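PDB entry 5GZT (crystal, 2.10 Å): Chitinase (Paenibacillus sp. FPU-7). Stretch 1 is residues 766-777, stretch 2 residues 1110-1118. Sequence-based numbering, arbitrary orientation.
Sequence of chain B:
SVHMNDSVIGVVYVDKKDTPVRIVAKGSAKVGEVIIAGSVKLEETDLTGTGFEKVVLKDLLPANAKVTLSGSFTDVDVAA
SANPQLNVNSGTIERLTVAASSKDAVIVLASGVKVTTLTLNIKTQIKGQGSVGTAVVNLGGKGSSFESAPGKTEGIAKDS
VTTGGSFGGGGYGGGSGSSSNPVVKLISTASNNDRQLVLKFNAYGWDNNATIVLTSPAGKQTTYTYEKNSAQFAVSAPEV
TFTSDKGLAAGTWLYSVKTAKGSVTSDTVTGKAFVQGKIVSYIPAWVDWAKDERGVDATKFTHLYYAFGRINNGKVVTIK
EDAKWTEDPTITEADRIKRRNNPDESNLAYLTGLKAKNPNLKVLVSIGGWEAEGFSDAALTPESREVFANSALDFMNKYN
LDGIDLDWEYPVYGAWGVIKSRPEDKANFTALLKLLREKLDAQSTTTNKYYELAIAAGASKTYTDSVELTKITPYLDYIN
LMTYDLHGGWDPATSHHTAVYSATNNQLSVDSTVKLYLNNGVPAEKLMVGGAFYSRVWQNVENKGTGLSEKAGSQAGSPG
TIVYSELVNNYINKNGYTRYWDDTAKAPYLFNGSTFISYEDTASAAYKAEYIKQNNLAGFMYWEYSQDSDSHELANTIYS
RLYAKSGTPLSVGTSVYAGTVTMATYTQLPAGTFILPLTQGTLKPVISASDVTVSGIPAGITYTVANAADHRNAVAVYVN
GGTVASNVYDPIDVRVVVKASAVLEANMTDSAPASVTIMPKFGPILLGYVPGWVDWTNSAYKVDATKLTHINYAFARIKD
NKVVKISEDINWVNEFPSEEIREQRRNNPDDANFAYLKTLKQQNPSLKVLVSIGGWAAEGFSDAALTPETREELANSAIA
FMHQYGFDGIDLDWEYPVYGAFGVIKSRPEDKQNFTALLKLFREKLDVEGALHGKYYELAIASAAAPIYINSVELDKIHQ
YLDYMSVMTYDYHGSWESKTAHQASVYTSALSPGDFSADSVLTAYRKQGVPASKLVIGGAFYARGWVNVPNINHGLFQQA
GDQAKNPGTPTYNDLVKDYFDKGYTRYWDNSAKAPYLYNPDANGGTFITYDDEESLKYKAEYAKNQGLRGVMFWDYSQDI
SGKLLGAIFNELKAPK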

# COMPACT_ATOMS: atom_id res chain seq x y z
N LEU B 766 28.00 -19.73 33.04
CA LEU B 766 27.00 -19.20 33.87
C LEU B 766 27.66 -18.25 34.86
O LEU B 766 28.30 -18.71 35.88
CB LEU B 766 26.27 -20.38 34.58
CG LEU B 766 24.79 -20.08 34.93
CD1 LEU B 766 24.09 -21.33 35.50
CD2 LEU B 766 24.57 -18.90 35.82
N LEU B 767 27.42 -16.96 34.67
CA LEU B 767 28.15 -15.91 35.41
C LEU B 767 27.19 -15.17 36.31
O LEU B 767 26.17 -14.69 35.84
CB LEU B 767 28.81 -14.96 34.41
CG LEU B 767 29.71 -13.90 35.00
CD1 LEU B 767 30.84 -13.49 34.01
CD2 LEU B 767 28.93 -12.70 35.46
N GLY B 768 27.50 -15.10 37.61
CA GLY B 768 26.75 -14.34 38.53
C GLY B 768 27.50 -13.15 39.01
O GLY B 768 28.69 -13.28 39.38
N TYR B 769 26.86 -11.99 38.98
CA TYR B 769 27.38 -10.84 39.68
C TYR B 769 27.13 -11.02 41.17
O TYR B 769 26.02 -11.39 41.57
CB TYR B 769 26.72 -9.55 39.24
CG TYR B 769 27.36 -8.88 38.05
CD1 TYR B 769 28.39 -7.98 38.23
CD2 TYR B 769 26.95 -9.15 36.75
CE1 TYR B 769 28.98 -7.34 37.14
CE2 TYR B 769 27.54 -8.53 35.66
CZ TYR B 769 28.56 -7.62 35.85
OH TYR B 769 29.19 -6.99 34.79
N VAL B 770 28.17 -10.85 41.96
CA VAL B 770 28.16 -10.98 43.41
C VAL B 770 28.50 -9.58 44.02
O VAL B 770 29.57 -9.04 43.82
CB VAL B 770 29.12 -12.04 43.87
CG1 VAL B 770 29.18 -12.04 45.37
CG2 VAL B 770 28.70 -13.43 43.30
N PRO B 771 27.52 -8.94 44.67
CA PRO B 771 27.67 -7.60 45.16
C PRO B 771 28.58 -7.60 46.37
O PRO B 771 28.41 -8.40 47.29
CB PRO B 771 26.26 -7.20 45.51
CG PRO B 771 25.53 -8.43 45.74
CD PRO B 771 26.15 -9.46 44.85
N GLY B 772 29.58 -6.72 46.34
CA GLY B 772 30.54 -6.61 47.40
C GLY B 772 30.05 -5.86 48.66
O GLY B 772 30.75 -5.85 49.67
N TRP B 773 28.90 -5.21 48.56
CA TRP B 773 28.27 -4.49 49.64
C TRP B 773 27.36 -5.41 50.44
O TRP B 773 26.71 -4.92 51.31
CB TRP B 773 27.50 -3.27 49.17
CG TRP B 773 26.57 -3.54 47.91
CD1 TRP B 773 25.25 -3.97 47.89
CD2 TRP B 773 26.95 -3.39 46.54
NE1 TRP B 773 24.82 -4.09 46.60
CE2 TRP B 773 25.85 -3.76 45.75
CE3 TRP B 773 28.13 -3.01 45.92
CZ2 TRP B 773 25.90 -3.74 44.35
CZ3 TRP B 773 28.17 -3.00 44.56
CH2 TRP B 773 27.06 -3.38 43.78
N VAL B 774 27.34 -6.71 50.14
CA VAL B 774 26.80 -7.76 50.97
C VAL B 774 27.98 -8.41 51.65
O VAL B 774 28.96 -8.74 51.02
CB VAL B 774 26.00 -8.80 50.13
CG1 VAL B 774 25.67 -10.03 50.93
CG2 VAL B 774 24.69 -8.23 49.59
N ASP B 775 27.89 -8.56 52.98
CA ASP B 775 28.87 -9.28 53.77
C ASP B 775 28.56 -10.75 53.69
O ASP B 775 27.78 -11.28 54.51
CB ASP B 775 28.77 -8.79 55.22
CG ASP B 775 29.84 -9.34 56.13
OD1 ASP B 775 30.67 -10.17 55.77
OD2 ASP B 775 29.84 -8.89 57.29
N TRP B 776 29.16 -11.43 52.70
CA TRP B 776 28.79 -12.80 52.39
C TRP B 776 29.10 -13.79 53.51
O TRP B 776 28.32 -14.71 53.76
CB TRP B 776 29.37 -13.30 51.04
CG TRP B 776 28.68 -12.59 49.91
CD1 TRP B 776 29.04 -11.42 49.33
CD2 TRP B 776 27.42 -12.93 49.41
NE1 TRP B 776 28.05 -11.00 48.48
CE2 TRP B 776 27.05 -11.92 48.50
CE3 TRP B 776 26.50 -13.97 49.69
CZ2 TRP B 776 25.86 -11.96 47.81
CZ3 TRP B 776 25.33 -14.00 48.99
CH2 TRP B 776 25.04 -13.02 48.03
N THR B 777 30.26 -13.62 54.14
CA THR B 777 30.64 -14.46 55.28
C THR B 777 29.50 -14.56 56.32
O THR B 777 29.23 -15.64 56.79
CB THR B 777 31.94 -13.98 55.93
OG1 THR B 777 32.95 -13.91 54.93
CG2 THR B 777 32.45 -14.95 56.97
N GLY B 1110 27.28 -17.85 26.94
CA GLY B 1110 26.55 -18.25 28.13
C GLY B 1110 25.56 -17.23 28.60
O GLY B 1110 25.09 -16.41 27.78
N VAL B 1111 25.28 -17.24 29.90
CA VAL B 1111 24.32 -16.41 30.52
C VAL B 1111 24.98 -15.79 31.75
O VAL B 1111 25.73 -16.47 32.42
CB VAL B 1111 23.09 -17.26 31.04
CG1 VAL B 1111 22.08 -16.34 31.68
CG2 VAL B 1111 22.48 -18.07 29.86
N MET B 1112 24.54 -14.56 32.09
CA MET B 1112 24.94 -13.83 33.19
C MET B 1112 23.72 -13.30 33.89
O MET B 1112 22.66 -13.05 33.24
CB MET B 1112 25.69 -12.66 32.56
CG MET B 1112 25.85 -11.44 33.31
SD MET B 1112 24.65 -10.15 33.43
CE MET B 1112 24.72 -9.08 32.03
N PHE B 1113 23.82 -13.01 35.19
CA PHE B 1113 22.73 -12.28 35.80
C PHE B 1113 23.23 -11.30 36.85
O PHE B 1113 24.29 -11.52 37.42
CB PHE B 1113 21.72 -13.25 36.45
CG PHE B 1113 22.33 -14.12 37.49
CD1 PHE B 1113 22.91 -15.32 37.17
CD2 PHE B 1113 22.37 -13.72 38.80
CE1 PHE B 1113 23.54 -16.08 38.13
CE2 PHE B 1113 23.01 -14.50 39.77
CZ PHE B 1113 23.58 -15.66 39.45
N TRP B 1114 22.42 -10.27 37.07
CA TRP B 1114 22.57 -9.29 38.12
C TRP B 1114 21.35 -9.39 39.06
O TRP B 1114 20.24 -9.16 38.56
CB TRP B 1114 22.65 -7.90 37.52
CG TRP B 1114 22.77 -6.82 38.54
CD1 TRP B 1114 21.77 -6.37 39.40
CD2 TRP B 1114 23.96 -6.10 38.92
NE1 TRP B 1114 22.28 -5.44 40.28
CE2 TRP B 1114 23.60 -5.22 39.98
CE3 TRP B 1114 25.28 -6.07 38.44
CZ2 TRP B 1114 24.48 -4.36 40.56
CZ3 TRP B 1114 26.21 -5.22 39.05
CH2 TRP B 1114 25.79 -4.36 40.07
N ASP B 1115 21.49 -9.67 40.36
CA ASP B 1115 22.70 -10.10 41.03
C ASP B 1115 22.34 -11.16 42.02
O ASP B 1115 21.13 -11.43 42.24
CB ASP B 1115 23.57 -8.98 41.61
CG ASP B 1115 23.13 -8.45 43.00
OD1 ASP B 1115 22.49 -9.18 43.82
OD2 ASP B 1115 23.51 -7.27 43.23
N TYR B 1116 23.36 -11.82 42.53
CA TYR B 1116 23.20 -13.01 43.34
C TYR B 1116 22.32 -12.75 44.60
O TYR B 1116 21.62 -13.64 45.03
CB TYR B 1116 24.52 -13.57 43.79
CG TYR B 1116 24.46 -15.07 43.99
CD1 TYR B 1116 23.95 -15.65 45.18
CD2 TYR B 1116 24.84 -15.91 42.99
CE1 TYR B 1116 23.87 -17.05 45.33
CE2 TYR B 1116 24.75 -17.26 43.12
CZ TYR B 1116 24.23 -17.85 44.28
OH TYR B 1116 24.23 -19.22 44.31
N SER B 1117 22.38 -11.53 45.17
CA SER B 1117 21.72 -11.23 46.45
C SER B 1117 20.20 -11.10 46.28
O SER B 1117 19.48 -11.10 47.30
CB SER B 1117 22.28 -9.95 47.03
OG SER B 1117 21.87 -8.83 46.23
N GLN B 1118 19.70 -10.97 45.03
CA GLN B 1118 18.34 -10.47 44.82
C GLN B 1118 17.28 -11.57 44.82
O GLN B 1118 16.12 -11.22 44.66
CB GLN B 1118 18.26 -9.58 43.58
CG GLN B 1118 19.14 -8.36 43.69
CD GLN B 1118 19.13 -7.53 42.43
OE1 GLN B 1118 19.11 -8.06 41.29
NE2 GLN B 1118 19.06 -6.22 42.60
O HOH W 1 22.60 -5.36 44.83

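Two neighbouring parallel strands, more than 300 residues apart in sequence, are joined by backbone hydrogen bonds and by aromatic packing that continues into the loops beyond them. The strands 766-771 and 1110-1114 run at 13° to each other, 4.7 Å apart at closest approach. The contact buries 722 Å², counting both sides.

The hydrogen bonds follow the usual parallel pattern, in which every second residue of one strand bonds to the other through both its N and its O. Leu 767 N donates to Val 1111 O (2.9 Å), and Phe 1113 N donates to Leu 767 O (3.0 Å). Tyr 769 N then donates to Phe 1113 O (3.0 Å). The last bond, from Tyr 1116 N to Tyr 769 O (2.9 Å), lies past the end of the second strand. The peptide bond between Trp 1114 and Asp 1115 is cis.

Leu 766, Val 1111 and Phe 1113 share one face of the sheet. Leu 766 CD2 meets the edge of the phenylalanine ring at CE1 (3.8 Å). Gly 768 lies over a face of the same ring, with its CA 3.6 Å from Phe 1113 CZ. Glycine suits this place, because a CB here would clash with CZ. On the other face, Leu 767 CD2 packs against Met 1112 CG (4.0 Å).

Tyr 769 is the most heavily covered residue of the first stretch. Trp 1114 CE3 sits over one face of its ring, 3.5 Å from Tyr 769 CG, with the two ring planes at 50°. At the ring edge, Met 1112 SD is 4.0 Å from Tyr 769 CE2. The tyrosine OH is hydrogen-bonded elsewhere in the structure, so the polar end of this buried side chain is satisfied.

Beyond the strands, a type I turn from Pro 771 to Val 774 brings further side chains to the second stretch. Trp 773 CH2 touches Trp 1114 CH2 (4.0 Å). A water links the same residue to Asp 1115: it accepts from Trp 773 NE1 (3.1 Å) and donates to Asp 1115 OD2 (2.7 Å). The other carboxylate oxygen, Asp 1115 OD1, accepts from Ser 1117 OG (2.5 Å) and Ser 1117 N (2.7 Å), so one aspartate serves both the bridge and its own loop. Val 774 CG2 packs on Ser 1117 CB (3.9 Å). Trp 776 NE1 donates to Pro 771 O (2.9 Å), tying the indole back to its own strand, while Trp 776 CH2 reaches Tyr 1116 CD1 (4.0 Å).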